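Local atomic coordinates of fructosyl amine:oxygen oxidoreductase (Neosartorya fumigata, PDB entry 4WCT), a protein that probably catalyses the oxidative deglycation of fructosyl amines (Amadori products) with molecular oxygen, using a bound flavin-adenine dinucleotide as cofactor. Residues 153-158 / 273-278; 75-80 / 170-175. One frame throughout, in Å; residues are numbered along the deposited sequence. Where two conformers were deposited one is given.

Contact 1: 153-158 / 273-278; sequences RTMPPG and RNLPVL
M155 lies across L275, P276 and L278, and its thioether chain illustrates how a loop can be fixed to a sheet without any hydrogen bond between the two segments. Its CB lies 4.0 Å from CD2 of L275. The first torsion sets CG opposite the carbonyl carbon (chi1 -64°), and from there the chain runs out fully extended. CG comes between two neighbours, touching CD2 of L275 and, at 4.0 Å, CD of P276. The sulfur SD then passes over the fork of L275, about equally near both methyls and 3.9 Å from CD2, the two side chains crossing at roughly a right angle. At the tip, CE reaches the carbonyl O of P276 at 3.3 Å and also packs on CB of L278, 3.9 Å away. P156 adds its ring: CD presses on CD2 of L275 at 3.5 Å, closer than carbons usually pack, so this corner is tightly filled. The carbonyl O of T154 meets the P276 ring, 3.7 Å from its CD, while the T154 hydroxyl turns back to a hydrogen bond with F151 O at the end of helix 148-152. Further polar anchoring comes from neighbouring residues, since P157 O accepts a hydrogen bond from the Q271 side chain. F286 of strand 284-287 touches M155, L275 and L278 alike, and L160 also packs on M155. The whole is a small apolar cluster at a loop-to-sheet junction, in which the connection after helix 148-152 closes over the start of strand 277-280, which lies between strands 117-121 and 284-287 in the large mixed sheet of this FAD-dependent oxidoreductase.

Contact 2: 75-80 / 170-175; sequences EHSELK and WLHKSG
The E75 carboxylate meets the imidazole of H172 at its edge, the two planes turned 57° against each other. The ring's ND1 donates to OE2 over 3.0 Å; the acceptor lies in the ring plane and offers its anti lone pair, the one away from the other oxygen. H172 is carried toward this carboxylate with CG anti to its backbone N (chi1 174°). Farther round the same edge, CE1 comes within 3.2 Å of the carbonyl O of H76, which also accepts a hydrogen bond from a water whose oxygen is 2.6 Å from H76 O and lies in the plane of the H172 ring. This His-carboxylate pair connects the end of strand 72-75 to the end of strand 168-172, the E75 side chain being about 8 Å from the bound flavin-adenine dinucleotide. A backbone bond beside it, H76 N to G175 O at 3.1 Å, ties the turn following strand 168-172 to segment 75-80; the positive phi of G175 suits glycine. The imidazole of H76 has a carboxylate of its own: NE2 donates to OE2 of E78, which is approached from above the carboxylate plane although it lies in the plane of the ring. R96 of helix 86-102 forms a salt bridge with that oxygen, and T95 binds H76 ND1.

The centres of the two contacts lie about 18 Å apart, on the same side of the chain's centre, and both reach the large mixed sheet. Strand 117-121 joins them there: it pairs antiparallel with strand 168-172 of contact 2 and parallel with strand 277-280 of contact 1. They also touch directly, with P276 CB 4.2 Å from L171 CD1. Along the chain their segments alternate, 75-80, 153-158, 170-175 and 273-278, so the short run from 153 to 175 serves both. The E75 side chain of contact 2 is about 8 Å from the flavin cofactor and the L278 side chain of contact 1 about 12 Å; together they connect loops distant in sequence to one sheet.

Contact 1: 153-158 / 273-278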
loop_
_atom_site.group_PDB
_atom_site.type_symbol
_atom_site.label_atom_id
_atom_site.label_comp_id
_atom_site.label_asym_id
_atom_site.label_seq_id
_atom_site.Cartn_x
_atom_site.Cartn_y
_atom_site.Cartn_z
ATOM N N ARG A 153 -9.226 -20.611 18.335
ATOM C CA ARG A 153 -9.428 -19.894 19.588
ATOM C C ARG A 153 -8.951 -18.455 19.580
ATOM O O ARG A 153 -9.204 -17.712 20.559
ATOM C CB ARG A 153 -8.772 -20.627 20.747
ATOM C CG ARG A 153 -9.531 -21.892 21.135
ATOM C CD ARG A 153 -8.912 -22.617 22.322
ATOM N NE ARG A 153 -9.822 -23.636 22.856
ATOM C CZ ARG A 153 -9.602 -24.331 23.956
ATOM N NH1 ARG A 153 -8.451 -24.209 24.612
ATOM N NH2 ARG A 153 -10.525 -25.197 24.367
ATOM N N THR A 154 -8.319 -18.021 18.491
ATOM C CA THR A 154 -7.920 -16.626 18.404
ATOM C C THR A 154 -9.069 -15.701 18.038
ATOM O O THR A 154 -8.905 -14.483 18.159
ATOM C CB THR A 154 -6.821 -16.370 17.339
ATOM O OG1 THR A 154 -7.341 -16.629 16.030
ATOM C CG2 THR A 154 -5.597 -17.128 17.624
ATOM N N MET A 155 -10.240 -16.254 17.691
ATOM C CA MET A 155 -11.415 -15.462 17.284
ATOM C C MET A 155 -12.668 -16.032 17.955
ATOM O O MET A 155 -12.640 -17.151 18.469
ATOM C CB MET A 155 -11.555 -15.479 15.762
ATOM C CG MET A 155 -10.374 -14.805 15.085
ATOM S SD MET A 155 -10.629 -14.601 13.320
ATOM C CE MET A 155 -8.961 -14.226 12.773
ATOM N N PRO A 156 -13.782 -15.267 17.965
ATOM C CA PRO A 156 -14.989 -15.785 18.604
ATOM C C PRO A 156 -15.499 -17.054 17.970
ATOM O O PRO A 156 -15.307 -17.294 16.784
ATOM C CB PRO A 156 -16.011 -14.658 18.402
ATOM C CG PRO A 156 -15.183 -13.422 18.303
ATOM C CD PRO A 156 -13.957 -13.857 17.546
ATOM N N PRO A 157 -16.294 -17.806 18.726
ATOM C CA PRO A 157 -16.862 -19.014 18.149
ATOM C C PRO A 157 -17.714 -18.718 16.933
ATOM O O PRO A 157 -18.448 -17.724 16.910
ATOM C CB PRO A 157 -17.723 -19.588 19.267
ATOM C CG PRO A 157 -17.627 -18.688 20.408
ATOM C CD PRO A 157 -16.585 -17.648 20.161
ATOM N N GLY A 158 -17.626 -19.582 15.941
ATOM C CA GLY A 158 -18.373 -19.385 14.706
ATOM C C GLY A 158 -17.591 -18.707 13.602
ATOM O O GLY A 158 -18.062 -18.671 12.469
ATOM N N ARG A 273 -16.214 -9.675 15.091
ATOM C CA ARG A 273 -15.864 -8.366 15.627
ATOM C C ARG A 273 -14.571 -8.420 16.406
ATOM O O ARG A 273 -14.271 -9.406 17.109
ATOM C CB ARG A 273 -16.964 -7.856 16.549
ATOM C CG ARG A 273 -18.207 -7.388 15.842
ATOM C CD ARG A 273 -19.329 -7.235 16.865
ATOM N NE ARG A 273 -20.559 -6.729 16.270
ATOM C CZ ARG A 273 -21.707 -6.600 16.926
ATOM N NH1 ARG A 273 -21.792 -6.981 18.191
ATOM N NH2 ARG A 273 -22.781 -6.133 16.302
ATOM N N ASN A 274 -13.754 -7.379 16.256
ATOM C CA ASN A 274 -12.510 -7.264 16.991
ATOM C C ASN A 274 -11.499 -8.363 16.638
ATOM O O ASN A 274 -10.755 -8.841 17.509
ATOM C CB ASN A 274 -12.781 -7.305 18.497
ATOM C CG ASN A 274 -11.767 -6.509 19.290
ATOM O OD1 ASN A 274 -11.235 -5.514 18.808
ATOM N ND2 ASN A 274 -11.505 -6.937 20.515
ATOM N N LEU A 275 -11.411 -8.698 15.354
ATOM C CA LEU A 275 -10.668 -9.850 14.920
ATOM C C LEU A 275 -9.208 -9.506 14.639
ATOM O O LEU A 275 -8.942 -8.535 13.937
ATOM C CB LEU A 275 -11.294 -10.411 13.636
ATOM C CG LEU A 275 -12.758 -10.880 13.698
ATOM C CD1 LEU A 275 -13.184 -11.481 12.378
ATOM C CD2 LEU A 275 -12.996 -11.864 14.842
ATOM N N PRO A 276 -8.272 -10.311 15.147
ATOM C CA PRO A 276 -6.922 -10.123 14.646
ATOM C C PRO A 276 -6.873 -10.405 13.144
ATOM O O PRO A 276 -7.649 -11.225 12.626
ATOM C CB PRO A 276 -6.108 -11.153 15.401
ATOM C CG PRO A 276 -7.082 -12.208 15.767
ATOM C CD PRO A 276 -8.380 -11.497 16.009
ATOM N N VAL A 277 -5.945 -9.756 12.452
ATOM C CA VAL A 277 -5.709 -10.092 11.041
ATOM C C VAL A 277 -5.187 -11.514 10.991
ATOM O O VAL A 277 -4.291 -11.854 11.755
ATOM C CB VAL A 277 -4.682 -9.124 10.437
ATOM C CG1 VAL A 277 -4.349 -9.485 8.991
ATOM C CG2 VAL A 277 -5.198 -7.684 10.529
ATOM N N LEU A 278 -5.729 -12.345 10.097
ATOM C CA LEU A 278 -5.159 -13.666 9.885
ATOM C C LEU A 278 -4.492 -13.710 8.516
ATOM O O LEU A 278 -5.188 -13.593 7.501
ATOM C CB LEU A 278 -6.252 -14.718 9.950
ATOM C CG LEU A 278 -5.855 -16.144 9.578
ATOM C CD1 LEU A 278 -4.886 -16.754 10.594
ATOM C CD2 LEU A 278 -7.096 -17.007 9.485
#

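Contact 2: 75-80 / 170-175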
loop_
_atom_site.group_PDB
_atom_site.type_symbol
_atom_site.label_atom_id
_atom_site.label_comp_id
_atom_site.label_asym_id
_atom_site.label_seq_id
_atom_site.Cartn_x
_atom_site.Cartn_y
_atom_site.Cartn_z
ATOM N N GLU A 75 1.169 -3.014 11.247
ATOM C CA GLU A 75 2.014 -3.757 12.173
ATOM C C GLU A 75 3.290 -2.981 12.415
ATOM O O GLU A 75 3.935 -2.500 11.474
ATOM C CB GLU A 75 2.369 -5.125 11.626
ATOM C CG GLU A 75 3.078 -5.952 12.709
ATOM C CD GLU A 75 3.772 -7.180 12.194
ATOM O OE1 GLU A 75 3.968 -7.288 10.962
ATOM O OE2 GLU A 75 4.115 -8.038 13.046
ATOM N N HIS A 76 3.695 -2.941 13.672
ATOM C CA HIS A 76 4.974 -2.411 14.065
ATOM C C HIS A 76 5.719 -3.466 14.910
ATOM O O HIS A 76 5.182 -3.974 15.898
ATOM C CB HIS A 76 4.786 -1.151 14.912
ATOM C CG HIS A 76 6.061 -0.668 15.522
ATOM N ND1 HIS A 76 7.174 -0.384 14.760
ATOM C CD2 HIS A 76 6.457 -0.592 16.812
ATOM C CE1 HIS A 76 8.191 -0.103 15.557
ATOM N NE2 HIS A 76 7.771 -0.183 16.808
ATOM N N SER A 77 6.980 -3.708 14.570
ATOM C CA SER A 77 7.849 -4.604 15.347
ATOM C C SER A 77 9.165 -3.903 15.678
ATOM O O SER A 77 9.807 -3.310 14.816
ATOM C CB SER A 77 8.153 -5.863 14.544
ATOM O OG SER A 77 6.945 -6.486 14.178
ATOM N N GLU A 78 9.518 -3.913 16.956
ATOM C CA GLU A 78 10.858 -3.519 17.348
ATOM C C GLU A 78 11.795 -4.722 17.117
ATOM O O GLU A 78 11.421 -5.879 17.327
ATOM C CB GLU A 78 10.877 -3.127 18.831
ATOM C CG GLU A 78 10.105 -1.873 19.191
ATOM C CD GLU A 78 10.662 -0.600 18.555
ATOM O OE1 GLU A 78 11.808 -0.563 18.052
ATOM O OE2 GLU A 78 9.919 0.392 18.522
ATOM N N LEU A 79 13.018 -4.432 16.715
ATOM C CA LEU A 79 13.953 -5.452 16.299
ATOM C C LEU A 79 15.042 -5.550 17.363
ATOM O O LEU A 79 15.378 -4.544 17.992
ATOM C CB LEU A 79 14.568 -5.049 14.967
ATOM C CG LEU A 79 13.528 -4.998 13.847
ATOM C CD1 LEU A 79 14.185 -4.494 12.583
ATOM C CD2 LEU A 79 12.825 -6.323 13.616
ATOM N N LYS A 80 15.535 -6.762 17.604
ATOM C CA LYS A 80 16.637 -6.955 18.548
ATOM C C LYS A 80 17.948 -6.402 17.949
ATOM O O LYS A 80 18.238 -6.614 16.773
ATOM C CB LYS A 80 16.797 -8.462 18.854
ATOM C CG LYS A 80 15.587 -9.129 19.492
ATOM C CD LYS A 80 15.741 -10.646 19.478
ATOM C CE LYS A 80 14.784 -11.324 20.447
ATOM N NZ LYS A 80 14.158 -12.534 19.841
ATOM N N TRP A 170 2.108 -17.556 14.386
ATOM C CA TRP A 170 2.381 -16.735 15.568
ATOM C C TRP A 170 1.408 -15.551 15.610
ATOM O O TRP A 170 1.217 -14.869 14.632
ATOM C CB TRP A 170 3.800 -16.197 15.541
ATOM C CG TRP A 170 4.865 -17.229 15.711
ATOM C CD1 TRP A 170 5.502 -17.537 16.860
ATOM C CD2 TRP A 170 5.435 -18.075 14.690
ATOM N NE1 TRP A 170 6.460 -18.497 16.629
ATOM C CE2 TRP A 170 6.420 -18.870 15.317
ATOM C CE3 TRP A 170 5.160 -18.293 13.356
ATOM C CZ2 TRP A 170 7.191 -19.803 14.613
ATOM C CZ3 TRP A 170 5.967 -19.187 12.642
ATOM C CH2 TRP A 170 6.980 -19.910 13.274
ATOM N N LEU A 171 0.862 -15.284 16.797
ATOM C CA LEU A 171 -0.022 -14.170 17.061
ATOM C C LEU A 171 0.731 -13.061 17.796
ATOM O O LEU A 171 1.439 -13.321 18.782
ATOM C CB LEU A 171 -1.189 -14.655 17.926
ATOM C CG LEU A 171 -2.067 -13.565 18.559
ATOM C CD1 LEU A 171 -2.806 -12.782 17.505
ATOM C CD2 LEU A 171 -3.060 -14.170 19.530
ATOM N N HIS A 172 0.638 -11.872 17.232
ATOM C CA HIS A 172 1.230 -10.613 17.726
ATOM C C HIS A 172 0.006 -9.798 18.203
ATOM O O HIS A 172 -0.795 -9.374 17.386
ATOM C CB HIS A 172 1.927 -9.910 16.516
ATOM C CG HIS A 172 2.455 -8.543 16.813
ATOM N ND1 HIS A 172 3.201 -7.828 15.907
ATOM C CD2 HIS A 172 2.530 -7.858 17.980
ATOM C CE1 HIS A 172 3.640 -6.718 16.471
ATOM N NE2 HIS A 172 3.236 -6.705 17.728
ATOM N N LYS A 173 -0.206 -9.681 19.507
ATOM C CA LYS A 173 -1.424 -9.069 20.021
ATOM C C LYS A 173 -1.464 -7.532 20.012
ATOM O O LYS A 173 -2.525 -6.949 19.840
ATOM C CB LYS A 173 -1.657 -9.557 21.439
ATOM C CG LYS A 173 -2.643 -10.697 21.544
ATOM C CD LYS A 173 -2.742 -11.207 22.978
ATOM C CE LYS A 173 -1.812 -12.389 23.231
ATOM N NZ LYS A 173 -2.496 -13.475 23.996
ATOM N N SER A 174 -0.387 -6.910 20.470
ATOM C CA SER A 174 -0.333 -5.461 20.657
ATOM C C SER A 174 0.567 -4.853 19.582
ATOM O O SER A 174 1.555 -5.465 19.178
ATOM C CB SER A 174 0.262 -5.162 22.042
ATOM O OG SER A 174 -0.624 -5.616 23.044
ATOM N N GLY A 175 0.256 -3.637 19.138
ATOM C CA GLY A 175 1.106 -2.993 18.171
ATOM C C GLY A 175 0.776 -3.378 16.740
ATOM O O GLY A 175 1.545 -3.140 15.851
HETATM O O HOH W 1 5.015 -3.938 18.540
#